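Local coordinates for beta-1,3-1,4-glucanase (Caldicellulosiruptor sp. F32, PDB 5H4R), which probably hydrolyses mixed-linkage beta-1,3-1,4-glucans such as lichenan, as a glycoside hydrolase family 5 enzyme built on a TIM barrel, at residues L41-D46 / K133-I138; H141-P146 / I160-S165; A185-R190 / S270-R275. The protein carries 1 engineered substitution. All blocks are in the same frame, centred on the assembly; numbering follows the deposited sequence.

Interaction 1 (L41-D46 / K133-I138); sequences LKFVKD and KMYVII
The floor of the TIM barrel is where Phe43 and Asp46, one helical turn apart on helix 39-47, both reach Tyr135 at the start of strand 135-139. The two rings form a T-shaped (edge-to-face) pair. Tyr135 presents its CE2 edge to one face of Phe43, with CE2 lying 3.5 Å from Phe43 CE1 and nearly as close to CZ. The planes stand 84° apart and the ring centroids 5.1 Å apart. Phe43 carries its ring away from its own backbone nitrogen (chi1 -176°), which brings the far end of the ring nearer to the strand than its CB direction alone would suggest. Further out, the phenol of Tyr135 donates a hydrogen bond to Asp46 OD2, very short as modelled at 2.5 Å between OH and OD2. The carboxylate oxygen sits in the plane of the tyrosine ring, at its edge, while the carboxylate itself is turned nearly perpendicular to that ring. One tyrosine is thus engaged twice, by an apolar edge and by its polar end, and the acceptor belongs to an exposed side chain. Around this pair, Tyr236 and His180 stack on Phe43 and Tyr135 respectively. Asn95, just before strand 96-99, donates to Asp46 O, and Thr356 of strand 356-361 bonds to Val44 O, so the helix is tied to several strand beginnings.

Interaction 2 (H141-P146 / I160-S165); sequences HHDIMP and IKYVKS. With BGC (beta-D-glucopyranose), chain B; BGC (beta-D-glucopyranose), chain C.
Asp143 and Tyr162 meet through a single hydrogen bond, donated by the phenol OH of Tyr162 to Asp143 OD2 at 2.7 Å. The oxygen lies at the edge of the tyrosine ring and in its plane, whereas the hydroxyl comes down on the carboxylate from above, 76° out of the carboxylate plane. Tyr162 is swung away from its backbone nitrogen (chi1 -172°), which directs the phenol from helix 156-173 toward the loop. The remaining polar capacity of the buried carboxylate is used elsewhere: Trp103 N also bonds to OD2, and His104 ND1 bonds to OD1. With Tyr162 these make three hydrogen bonds on the carboxylate, two at OD2 and one at OD1.

Ring packing adds to the grip. Phe112 meets Tyr162 edge-to-face, and Tyr148 comes against the same ring. On the loop itself, His141 CD2 lies 3.4 Å above the plane of the His142 ring, over its centre, so neighbouring histidines are packed edge over face.

Sugar contacts form the third group. His141 NE2 shares a nearly straight hydrogen bond (168°) with O3 of the chain B glucose, 3.0 Å away, the sugar oxygen lying near the plane of the imidazole; His141 ND1 is bonded to Asn139 ND2. His142 CE1 approaches that same chain B O3 to 3.2 Å, and comes within 3.4 Å of O6 of the chain C glucose, the next unit of the bound oligosaccharide.

In this protein the Asp143-Tyr162 bond, behind the sugar-binding histidines, ties loop to helix within the third beta-alpha unit; sugar-binding residues on a loop after a barrel strand are typical of TIM-barrel glycosidases.

Interaction 3 (A185-R190 / S270-R275); sequences AVNQPR and SVHAYR. Engineered in segment 185-190: Gln188 (natural residue Glu). With BGC (beta-D-glucopyranose), chain B; BGC (beta-D-glucopyranose), chain D.
Gln188 and His272 both turn CG away from their own carbonyl carbon, Gln188 with chi1 -67°, and the glutamine chain then runs extended so that its amide reaches the edge of the imidazole. Gln188 is engineered; the natural residue is glutamate, which by its place after Asn187 at the end of the fourth strand probably corresponds to the general acid/base of family 5. His272 ND1 donates to Gln188 OE1 at 2.7 Å (159° at the hydrogen). The oxygen is close to the imidazole plane, but the donor is tilted 33° from the plane of the amide carbonyl. With OE1 so held, NE2 faces the substrate and donates to O4 of the chain D glucose at 3.1 Å. That oxygen joins chain D to C1 of the chain B sugar, so the amide donates to the bridging oxygen of an intact glycosidic linkage.

Asn187 ND2 donates to O2 of the chain B glucose at 3.0 Å, while Arg98 bonds to its OD1. Tyr274 OH lies 3.1 Å from O5 of the same sugar and is hydrogen-bonded to Glu326. Backbone polarity is met too: a water bridges Asn187 O and Ser270 OG, and Arg190 NH1 bonds in the carbonyl plane to Gln188 O at 2.9 Å.

At the C-terminal end of the barrel the contact passes over strand 237-240, joining the loop after strand 181-184 to the end of strand 267-272, with Glu326 of strand 322-327 against Asn187 and His272, and helix 205-226 behind Ala185 and Pro189.

Overall arrangement
From the N terminus, interaction 1 closes a long excursion through the first two barrel strands, returning strand 135-139 to helix 39-47 at the barrel floor. Interaction 2 then opens just three residues on and closes a short loop between that strand and helix 156-173. Interaction 3 follows, bringing the loop after strand 181-184 back against strand 267-272, across strand 237-240. The three are in series, without nesting or crossing. Interaction 1 stands about 25 Å from interaction 2, centre to centre. Interactions 2 and 3 touch where His141 packs on Asn187 and Ile144 on Val186, and share the chain B glucose at the barrel's catalytic face.

Interaction 1 (L41-D46 / K133-I138)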
loop_
_atom_site.group_PDB
_atom_site.type_symbol
_atom_site.label_atom_id
_atom_site.label_comp_id
_atom_site.label_asym_id
_atom_site.label_seq_id
_atom_site.Cartn_x
_atom_site.Cartn_y
_atom_site.Cartn_z
ATOM N N LEU A 41 14.112 4.383 10.505
ATOM C CA LEU A 41 13.015 5.241 10.914
ATOM C C LEU A 41 13.188 6.660 10.385
ATOM O O LEU A 41 12.175 7.323 10.103
ATOM C CB LEU A 41 12.853 5.193 12.432
ATOM C CG LEU A 41 12.307 3.841 12.910
ATOM C CD1 LEU A 41 12.373 3.737 14.442
ATOM C CD2 LEU A 41 10.900 3.595 12.441
ATOM N N LYS A 42 14.445 7.111 10.167
ATOM C CA LYS A 42 14.665 8.392 9.490
ATOM C C LYS A 42 14.196 8.325 8.036
ATOM O O LYS A 42 13.627 9.295 7.515
ATOM C CB LYS A 42 16.127 8.787 9.568
ATOM C CG LYS A 42 16.586 9.113 10.959
ATOM C CD LYS A 42 18.068 9.436 10.949
ATOM C CE LYS A 42 18.595 9.697 12.331
ATOM N NZ LYS A 42 20.072 9.848 12.290
ATOM N N PHE A 43 14.446 7.185 7.379
ATOM C CA PHE A 43 13.957 6.922 6.025
ATOM C C PHE A 43 12.438 7.026 5.956
ATOM O O PHE A 43 11.887 7.763 5.123
ATOM C CB PHE A 43 14.444 5.522 5.609
ATOM C CG PHE A 43 14.102 5.098 4.177
ATOM C CD1 PHE A 43 14.975 5.355 3.116
ATOM C CD2 PHE A 43 12.942 4.391 3.916
ATOM C CE1 PHE A 43 14.670 4.924 1.828
ATOM C CE2 PHE A 43 12.632 3.976 2.627
ATOM C CZ PHE A 43 13.501 4.238 1.591
ATOM N N VAL A 44 11.738 6.311 6.845
ATOM C CA VAL A 44 10.278 6.361 6.860
ATOM C C VAL A 44 9.784 7.777 7.124
ATOM O O VAL A 44 8.808 8.227 6.516
ATOM C CB VAL A 44 9.719 5.375 7.897
ATOM C CG1 VAL A 44 8.206 5.576 8.045
ATOM C CG2 VAL A 44 10.022 3.952 7.436
ATOM N N LYS A 45 10.422 8.496 8.047
ATOM C CA LYS A 45 10.031 9.885 8.275
ATOM C C LYS A 45 10.191 10.724 7.011
ATOM O O LYS A 45 9.314 11.530 6.677
ATOM C CB LYS A 45 10.836 10.488 9.422
ATOM C CG LYS A 45 10.406 11.906 9.791
ATOM C CD LYS A 45 11.129 12.365 11.057
ATOM C CE LYS A 45 10.788 13.810 11.406
ATOM N NZ LYS A 45 9.409 13.963 11.958
ATOM N N ASP A 46 11.275 10.514 6.270
ATOM C CA ASP A 46 11.536 11.315 5.076
ATOM C C ASP A 46 10.540 11.003 3.965
ATOM O O ASP A 46 10.277 11.859 3.113
ATOM C CB ASP A 46 12.968 11.085 4.577
ATOM C CG ASP A 46 13.435 12.170 3.641
ATOM O OD1 ASP A 46 13.340 13.361 4.027
ATOM O OD2 ASP A 46 13.902 11.842 2.523
ATOM N N LYS A 133 12.168 13.316 -7.444
ATOM C CA LYS A 133 12.904 12.954 -6.226
ATOM C C LYS A 133 11.979 12.372 -5.145
ATOM O O LYS A 133 12.221 12.541 -3.951
ATOM C CB LYS A 133 13.693 14.153 -5.697
ATOM C CG LYS A 133 14.775 14.655 -6.689
ATOM C CD LYS A 133 15.639 15.738 -6.086
ATOM C CE LYS A 133 16.586 16.327 -7.122
ATOM N NZ LYS A 133 17.332 17.504 -6.596
ATOM N N MET A 134 10.960 11.626 -5.563
ATOM C CA MET A 134 9.972 11.044 -4.658
ATOM C C MET A 134 10.389 9.633 -4.296
ATOM O O MET A 134 11.114 8.976 -5.048
ATOM C CB MET A 134 8.584 11.027 -5.306
ATOM C CG MET A 134 8.068 12.398 -5.585
ATOM S SD MET A 134 6.504 12.333 -6.465
ATOM C CE MET A 134 5.417 12.006 -5.071
ATOM N N TYR A 135 9.964 9.183 -3.118
ATOM C CA TYR A 135 10.007 7.762 -2.826
ATOM C C TYR A 135 8.937 7.066 -3.661
ATOM O O TYR A 135 7.882 7.635 -3.939
ATOM C CB TYR A 135 9.804 7.520 -1.325
ATOM C CG TYR A 135 10.938 8.071 -0.506
ATOM C CD1 TYR A 135 10.967 9.402 -0.138
ATOM C CD2 TYR A 135 11.976 7.260 -0.107
ATOM C CE1 TYR A 135 12.014 9.917 0.608
ATOM C CE2 TYR A 135 13.029 7.752 0.600
ATOM C CZ TYR A 135 13.049 9.074 0.979
ATOM O OH TYR A 135 14.124 9.526 1.698
ATOM N N VAL A 136 9.239 5.854 -4.125
ATOM C CA VAL A 136 8.347 5.112 -5.003
ATOM C C VAL A 136 8.239 3.694 -4.481
ATOM O O VAL A 136 9.263 3.069 -4.181
ATOM C CB VAL A 136 8.854 5.082 -6.457
ATOM C CG1 VAL A 136 7.903 4.292 -7.349
ATOM C CG2 VAL A 136 9.028 6.489 -6.988
ATOM N N ILE A 137 7.003 3.196 -4.355
ATOM C CA ILE A 137 6.723 1.811 -3.979
ATOM C C ILE A 137 6.057 1.108 -5.156
ATOM O O ILE A 137 5.053 1.592 -5.684
ATOM C CB ILE A 137 5.810 1.729 -2.741
ATOM C CG1 ILE A 137 6.430 2.444 -1.535
ATOM C CG2 ILE A 137 5.485 0.278 -2.451
ATOM C CD1 ILE A 137 5.418 2.762 -0.441
ATOM N N ILE A 138 6.611 -0.047 -5.562
ATOM C CA ILE A 138 5.968 -0.897 -6.568
ATOM C C ILE A 138 5.752 -2.280 -5.950
ATOM O O ILE A 138 6.510 -2.700 -5.071
ATOM C CB ILE A 138 6.787 -1.006 -7.879
ATOM C CG1 ILE A 138 8.191 -1.527 -7.636
ATOM C CG2 ILE A 138 6.851 0.346 -8.571
ATOM C CD1 ILE A 138 9.015 -1.731 -8.945
#

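Interaction 2 (H141-P146 / I160-S165)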
loop_
_atom_site.group_PDB
_atom_site.type_symbol
_atom_site.label_atom_id
_atom_site.label_comp_id
_atom_site.label_asym_id
_atom_site.label_seq_id
_atom_site.Cartn_x
_atom_site.Cartn_y
_atom_site.Cartn_z
ATOM N N HIS A 141 -0.025 -6.685 -7.009
ATOM C CA HIS A 141 -1.291 -6.232 -6.453
ATOM C C HIS A 141 -2.363 -7.300 -6.636
ATOM O O HIS A 141 -2.386 -8.279 -5.860
ATOM C CB HIS A 141 -1.637 -4.856 -7.035
ATOM C CG HIS A 141 -2.494 -4.047 -6.130
ATOM N ND1 HIS A 141 -1.993 -3.374 -5.029
ATOM C CD2 HIS A 141 -3.833 -3.825 -6.140
ATOM C CE1 HIS A 141 -2.989 -2.753 -4.422
ATOM N NE2 HIS A 141 -4.111 -3.002 -5.082
ATOM N N HIS A 142 -3.298 -7.151 -7.587
ATOM C CA HIS A 142 -4.469 -8.040 -7.705
ATOM C C HIS A 142 -4.127 -9.297 -8.501
ATOM O O HIS A 142 -4.739 -9.600 -9.527
ATOM C CB HIS A 142 -5.664 -7.364 -8.367
ATOM C CG HIS A 142 -6.262 -6.225 -7.613
ATOM N ND1 HIS A 142 -6.621 -6.295 -6.281
ATOM C CD2 HIS A 142 -6.625 -4.986 -8.035
ATOM C CE1 HIS A 142 -7.144 -5.135 -5.908
ATOM N NE2 HIS A 142 -7.169 -4.331 -6.959
ATOM N N ASP A 143 -3.159 -10.049 -7.974
ATOM C CA ASP A 143 -2.703 -11.311 -8.537
ATOM C C ASP A 143 -2.952 -12.473 -7.579
ATOM O O ASP A 143 -2.271 -13.496 -7.646
ATOM C CB ASP A 143 -1.215 -11.245 -8.881
ATOM C CG ASP A 143 -0.897 -10.256 -9.993
ATOM O OD1 ASP A 143 -1.798 -9.915 -10.773
ATOM O OD2 ASP A 143 0.287 -9.872 -10.120
ATOM N N ILE A 144 -3.939 -12.354 -6.694
ATOM C CA ILE A 144 -4.141 -13.339 -5.634
ATOM C C ILE A 144 -5.161 -14.348 -6.162
ATOM O O ILE A 144 -6.374 -14.205 -5.991
ATOM C CB ILE A 144 -4.569 -12.687 -4.322
ATOM C CG1 ILE A 144 -3.650 -11.500 -3.984
ATOM C CG2 ILE A 144 -4.594 -13.729 -3.195
ATOM C CD1 ILE A 144 -2.163 -11.845 -3.823
ATOM N N MET A 145 -4.654 -15.392 -6.808
ATOM C CA MET A 145 -5.500 -16.419 -7.398
ATOM C C MET A 145 -4.661 -17.668 -7.614
ATOM O O MET A 145 -3.451 -17.570 -7.853
ATOM C CB MET A 145 -6.113 -15.926 -8.717
ATOM C CG MET A 145 -5.190 -15.096 -9.560
ATOM S SD MET A 145 -6.040 -14.009 -10.756
ATOM C CE MET A 145 -6.736 -15.291 -11.763
ATOM N N PRO A 146 -5.266 -18.846 -7.547
ATOM C CA PRO A 146 -4.518 -20.067 -7.836
ATOM C C PRO A 146 -3.880 -19.993 -9.219
ATOM O O PRO A 146 -4.491 -19.541 -10.183
ATOM C CB PRO A 146 -5.588 -21.162 -7.748
ATOM C CG PRO A 146 -6.631 -20.579 -6.830
ATOM C CD PRO A 146 -6.669 -19.127 -7.187
ATOM N N ILE A 160 5.499 -19.884 -5.192
ATOM C CA ILE A 160 6.940 -19.641 -5.120
ATOM C C ILE A 160 7.483 -19.284 -6.497
ATOM O O ILE A 160 8.251 -18.330 -6.653
ATOM C CB ILE A 160 7.657 -20.875 -4.533
ATOM C CG1 ILE A 160 7.333 -21.015 -3.040
ATOM C CG2 ILE A 160 9.158 -20.777 -4.734
ATOM C CD1 ILE A 160 7.722 -22.336 -2.426
ATOM N N LYS A 161 7.087 -20.053 -7.518
ATOM C CA LYS A 161 7.558 -19.804 -8.879
ATOM C C LYS A 161 7.149 -18.423 -9.356
ATOM O O LYS A 161 7.924 -17.722 -10.024
ATOM C CB LYS A 161 7.003 -20.871 -9.811
ATOM C CG LYS A 161 7.512 -20.797 -11.208
ATOM C CD LYS A 161 6.963 -21.962 -12.056
ATOM C CE LYS A 161 7.579 -22.025 -13.444
ATOM N NZ LYS A 161 9.006 -22.448 -13.443
ATOM N N TYR A 162 5.917 -18.019 -9.031
ATOM C CA TYR A 162 5.403 -16.712 -9.437
ATOM C C TYR A 162 6.155 -15.576 -8.756
ATOM O O TYR A 162 6.594 -14.626 -9.418
ATOM C CB TYR A 162 3.902 -16.628 -9.120
ATOM C CG TYR A 162 3.235 -15.383 -9.670
ATOM C CD1 TYR A 162 3.036 -15.239 -11.028
ATOM C CD2 TYR A 162 2.794 -14.346 -8.829
ATOM C CE1 TYR A 162 2.438 -14.122 -11.559
ATOM C CE2 TYR A 162 2.183 -13.202 -9.373
ATOM C CZ TYR A 162 2.003 -13.112 -10.735
ATOM O OH TYR A 162 1.413 -12.022 -11.343
ATOM N N VAL A 163 6.302 -15.644 -7.432
ATOM C CA VAL A 163 7.062 -14.623 -6.703
ATOM C C VAL A 163 8.489 -14.545 -7.241
ATOM O O VAL A 163 8.994 -13.458 -7.555
ATOM C CB VAL A 163 7.030 -14.916 -5.189
ATOM C CG1 VAL A 163 7.961 -13.966 -4.423
ATOM C CG2 VAL A 163 5.621 -14.802 -4.659
ATOM N N LYS A 164 9.154 -15.702 -7.382
ATOM C CA LYS A 164 10.522 -15.723 -7.910
ATOM C C LYS A 164 10.590 -15.073 -9.285
ATOM O O LYS A 164 11.470 -14.245 -9.551
ATOM C CB LYS A 164 11.051 -17.155 -7.976
ATOM C CG LYS A 164 11.456 -17.752 -6.658
ATOM C CD LYS A 164 12.244 -19.051 -6.878
ATOM C CE LYS A 164 12.641 -19.685 -5.556
ATOM N NZ LYS A 164 13.313 -20.997 -5.739
ATOM N N SER A 165 9.671 -15.432 -10.182
ATOM C CA SER A 165 9.773 -14.958 -11.557
ATOM C C SER A 165 9.443 -13.483 -11.675
ATOM O O SER A 165 10.174 -12.727 -12.330
ATOM C CB SER A 165 8.873 -15.741 -12.494
ATOM O OG SER A 165 9.087 -15.231 -13.803
HETATM C C2 BGC B . -6.815 -2.820 -2.061
HETATM C C3 BGC B . -7.140 -1.765 -3.103
HETATM C C4 BGC B . -8.594 -1.375 -2.907
HETATM C C5 BGC B . -8.616 -0.562 -1.615
HETATM C C6 BGC B . -10.029 -0.088 -1.254
HETATM C C1 BGC B . -7.539 -2.613 -0.718
HETATM O O2 BGC B . -5.386 -2.912 -1.891
HETATM O O3 BGC B . -6.923 -2.352 -4.382
HETATM O O4 BGC B . -8.988 -0.555 -4.003
HETATM O O5 BGC B . -8.075 -1.303 -0.520
HETATM O O6 BGC B . -10.997 -1.143 -1.254
HETATM C C2 BGC C . -10.727 0.292 -5.378
HETATM C C3 BGC C . -12.032 -0.084 -6.065
HETATM C C4 BGC C . -11.806 -1.321 -6.933
HETATM C C5 BGC C . -11.183 -2.444 -6.099
HETATM C C6 BGC C . -10.822 -3.659 -6.940
HETATM C C1 BGC C . -10.225 -0.905 -4.587
HETATM O O2 BGC C . -10.961 1.409 -4.512
HETATM O O3 BGC C . -12.427 1.041 -6.863
HETATM O O4 BGC C . -13.101 -1.778 -7.356
HETATM O O5 BGC C . -10.000 -1.986 -5.493
HETATM O O6 BGC C . -10.481 -4.757 -6.063
#

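Interaction 3 (A185-R190 / S270-R275)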
loop_
_atom_site.group_PDB
_atom_site.type_symbol
_atom_site.label_atom_id
_atom_site.label_comp_id
_atom_site.label_asym_id
_atom_site.label_seq_id
_atom_site.Cartn_x
_atom_site.Cartn_y
_atom_site.Cartn_z
ATOM N N ALA A 185 6.455 -6.785 -1.427
ATOM C CA ALA A 185 6.381 -8.162 -1.908
ATOM C C ALA A 185 5.087 -8.442 -2.647
ATOM O O ALA A 185 5.072 -9.045 -3.728
ATOM C CB ALA A 185 6.509 -9.110 -0.721
ATOM N N VAL A 186 3.978 -8.072 -2.014
ATOM C CA VAL A 186 2.645 -8.416 -2.475
ATOM C C VAL A 186 1.726 -7.524 -1.661
ATOM O O VAL A 186 2.103 -7.064 -0.574
ATOM C CB VAL A 186 2.356 -9.927 -2.251
ATOM C CG1 VAL A 186 2.443 -10.315 -0.799
ATOM C CG2 VAL A 186 1.002 -10.315 -2.830
ATOM N N ASN A 187 0.528 -7.283 -2.181
ATOM C CA ASN A 187 -0.403 -6.321 -1.606
ATOM C C ASN A 187 -1.154 -6.881 -0.404
ATOM O O ASN A 187 -0.827 -6.555 0.741
ATOM C CB ASN A 187 -1.352 -5.865 -2.724
ATOM C CG ASN A 187 -2.393 -4.932 -2.257
ATOM O OD1 ASN A 187 -2.093 -3.944 -1.595
ATOM N ND2 ASN A 187 -3.649 -5.203 -2.619
ATOM N N GLN A 188 -2.135 -7.747 -0.638
ATOM C CA GLN A 188 -3.010 -8.254 0.430
ATOM C C GLN A 188 -3.128 -9.767 0.277
ATOM O O GLN A 188 -4.170 -10.307 -0.113
ATOM C CB GLN A 188 -4.375 -7.565 0.416
ATOM C CG GLN A 188 -4.239 -6.126 0.777
ATOM C CD GLN A 188 -5.523 -5.356 0.887
ATOM O OE1 GLN A 188 -5.573 -4.384 1.636
ATOM N NE2 GLN A 188 -6.534 -5.724 0.105
ATOM N N PRO A 189 -2.063 -10.490 0.592
ATOM C CA PRO A 189 -2.068 -11.944 0.377
ATOM C C PRO A 189 -3.072 -12.611 1.302
ATOM O O PRO A 189 -3.079 -12.361 2.507
ATOM C CB PRO A 189 -0.628 -12.361 0.702
ATOM C CG PRO A 189 -0.153 -11.343 1.652
ATOM C CD PRO A 189 -0.834 -10.030 1.254
ATOM N N ARG A 190 -3.928 -13.458 0.730
ATOM C CA ARG A 190 -5.040 -14.020 1.485
ATOM C C ARG A 190 -5.667 -15.154 0.686
ATOM O O ARG A 190 -5.392 -15.337 -0.500
ATOM C CB ARG A 190 -6.093 -12.961 1.791
ATOM C CG ARG A 190 -6.811 -12.461 0.537
ATOM C CD ARG A 190 -7.478 -11.127 0.761
ATOM N NE ARG A 190 -8.339 -10.800 -0.359
ATOM C CZ ARG A 190 -7.924 -10.240 -1.491
ATOM N NH1 ARG A 190 -6.640 -9.944 -1.670
ATOM N NH2 ARG A 190 -8.784 -10.006 -2.464
ATOM N N SER A 270 4.537 -3.739 6.179
ATOM C CA SER A 270 3.459 -3.134 5.408
ATOM C C SER A 270 2.114 -3.474 6.034
ATOM O O SER A 270 1.815 -4.650 6.262
ATOM C CB SER A 270 3.479 -3.644 3.964
ATOM O OG SER A 270 2.348 -3.186 3.251
ATOM N N VAL A 271 1.294 -2.451 6.284
ATOM C CA VAL A 271 -0.083 -2.679 6.714
ATOM C C VAL A 271 -1.004 -1.750 5.927
ATOM O O VAL A 271 -0.617 -0.659 5.496
ATOM C CB VAL A 271 -0.311 -2.456 8.227
ATOM C CG1 VAL A 271 0.640 -3.278 9.054
ATOM C CG2 VAL A 271 -0.193 -1.015 8.589
ATOM N N HIS A 272 -2.249 -2.187 5.788
ATOM C CA HIS A 272 -3.342 -1.367 5.271
ATOM C C HIS A 272 -4.386 -1.259 6.368
ATOM O O HIS A 272 -4.626 -2.238 7.078
ATOM C CB HIS A 272 -3.984 -1.971 4.050
ATOM C CG HIS A 272 -3.043 -2.127 2.915
ATOM N ND1 HIS A 272 -3.377 -2.782 1.755
ATOM C CD2 HIS A 272 -1.758 -1.727 2.775
ATOM C CE1 HIS A 272 -2.339 -2.764 0.937
ATOM N NE2 HIS A 272 -1.345 -2.121 1.528
ATOM N N ALA A 273 -5.019 -0.086 6.504
ATOM C CA ALA A 273 -5.927 0.094 7.650
ATOM C C ALA A 273 -6.909 1.230 7.354
ATOM O O ALA A 273 -6.678 2.383 7.727
ATOM C CB ALA A 273 -5.154 0.363 8.911
ATOM N N TYR A 274 -8.029 0.867 6.731
ATOM C CA TYR A 274 -9.117 1.813 6.490
ATOM C C TYR A 274 -10.025 1.737 7.710
ATOM O O TYR A 274 -11.012 1.013 7.744
ATOM C CB TYR A 274 -9.849 1.466 5.211
ATOM C CG TYR A 274 -9.047 1.498 3.926
ATOM C CD1 TYR A 274 -8.264 0.425 3.534
ATOM C CD2 TYR A 274 -9.144 2.562 3.069
ATOM C CE1 TYR A 274 -7.569 0.438 2.330
ATOM C CE2 TYR A 274 -8.486 2.582 1.859
ATOM C CZ TYR A 274 -7.674 1.533 1.493
ATOM O OH TYR A 274 -7.038 1.549 0.279
ATOM N N ARG A 275 -9.623 2.442 8.753
ATOM C CA ARG A 275 -10.219 2.313 10.073
ATOM C C ARG A 275 -10.544 3.685 10.630
ATOM O O ARG A 275 -9.766 4.635 10.451
ATOM C CB ARG A 275 -9.289 1.588 11.022
ATOM C CG ARG A 275 -8.965 0.222 10.461
ATOM C CD ARG A 275 -8.506 -0.692 11.477
ATOM N NE ARG A 275 -8.269 -1.995 10.858
ATOM C CZ ARG A 275 -7.757 -3.025 11.494
ATOM N NH1 ARG A 275 -7.423 -2.913 12.775
ATOM N NH2 ARG A 275 -7.571 -4.168 10.826
HETATM C C2 BGC B . -6.815 -2.820 -2.061
HETATM C C3 BGC B . -7.140 -1.765 -3.103
HETATM C C4 BGC B . -8.594 -1.375 -2.907
HETATM C C5 BGC B . -8.616 -0.562 -1.615
HETATM C C6 BGC B . -10.029 -0.088 -1.254
HETATM C C1 BGC B . -7.539 -2.613 -0.718
HETATM O O2 BGC B . -5.386 -2.912 -1.891
HETATM O O3 BGC B . -6.923 -2.352 -4.382
HETATM O O4 BGC B . -8.988 -0.555 -4.003
HETATM O O5 BGC B . -8.075 -1.303 -0.520
HETATM O O6 BGC B . -10.997 -1.143 -1.254
HETATM C C2 BGC D . -11.789 -4.399 1.017
HETATM C C3 BGC D . -10.732 -4.327 -0.083
HETATM C C4 BGC D . -9.552 -3.461 0.364
HETATM C C5 BGC D . -9.016 -3.991 1.699
HETATM C C6 BGC D . -8.077 -3.048 2.461
HETATM C C1 BGC D . -11.158 -4.942 2.300
HETATM O O1 BGC D . -12.074 -4.941 3.411
HETATM O O2 BGC D . -12.855 -5.235 0.547
HETATM O O3 BGC D . -11.309 -3.765 -1.262
HETATM O O4 BGC D . -8.602 -3.574 -0.715
HETATM O O5 BGC D . -10.089 -4.072 2.619
HETATM O O6 BGC D . -7.829 -3.539 3.808
HETATM O O HOH W 1 1.207 -4.786 1.336
#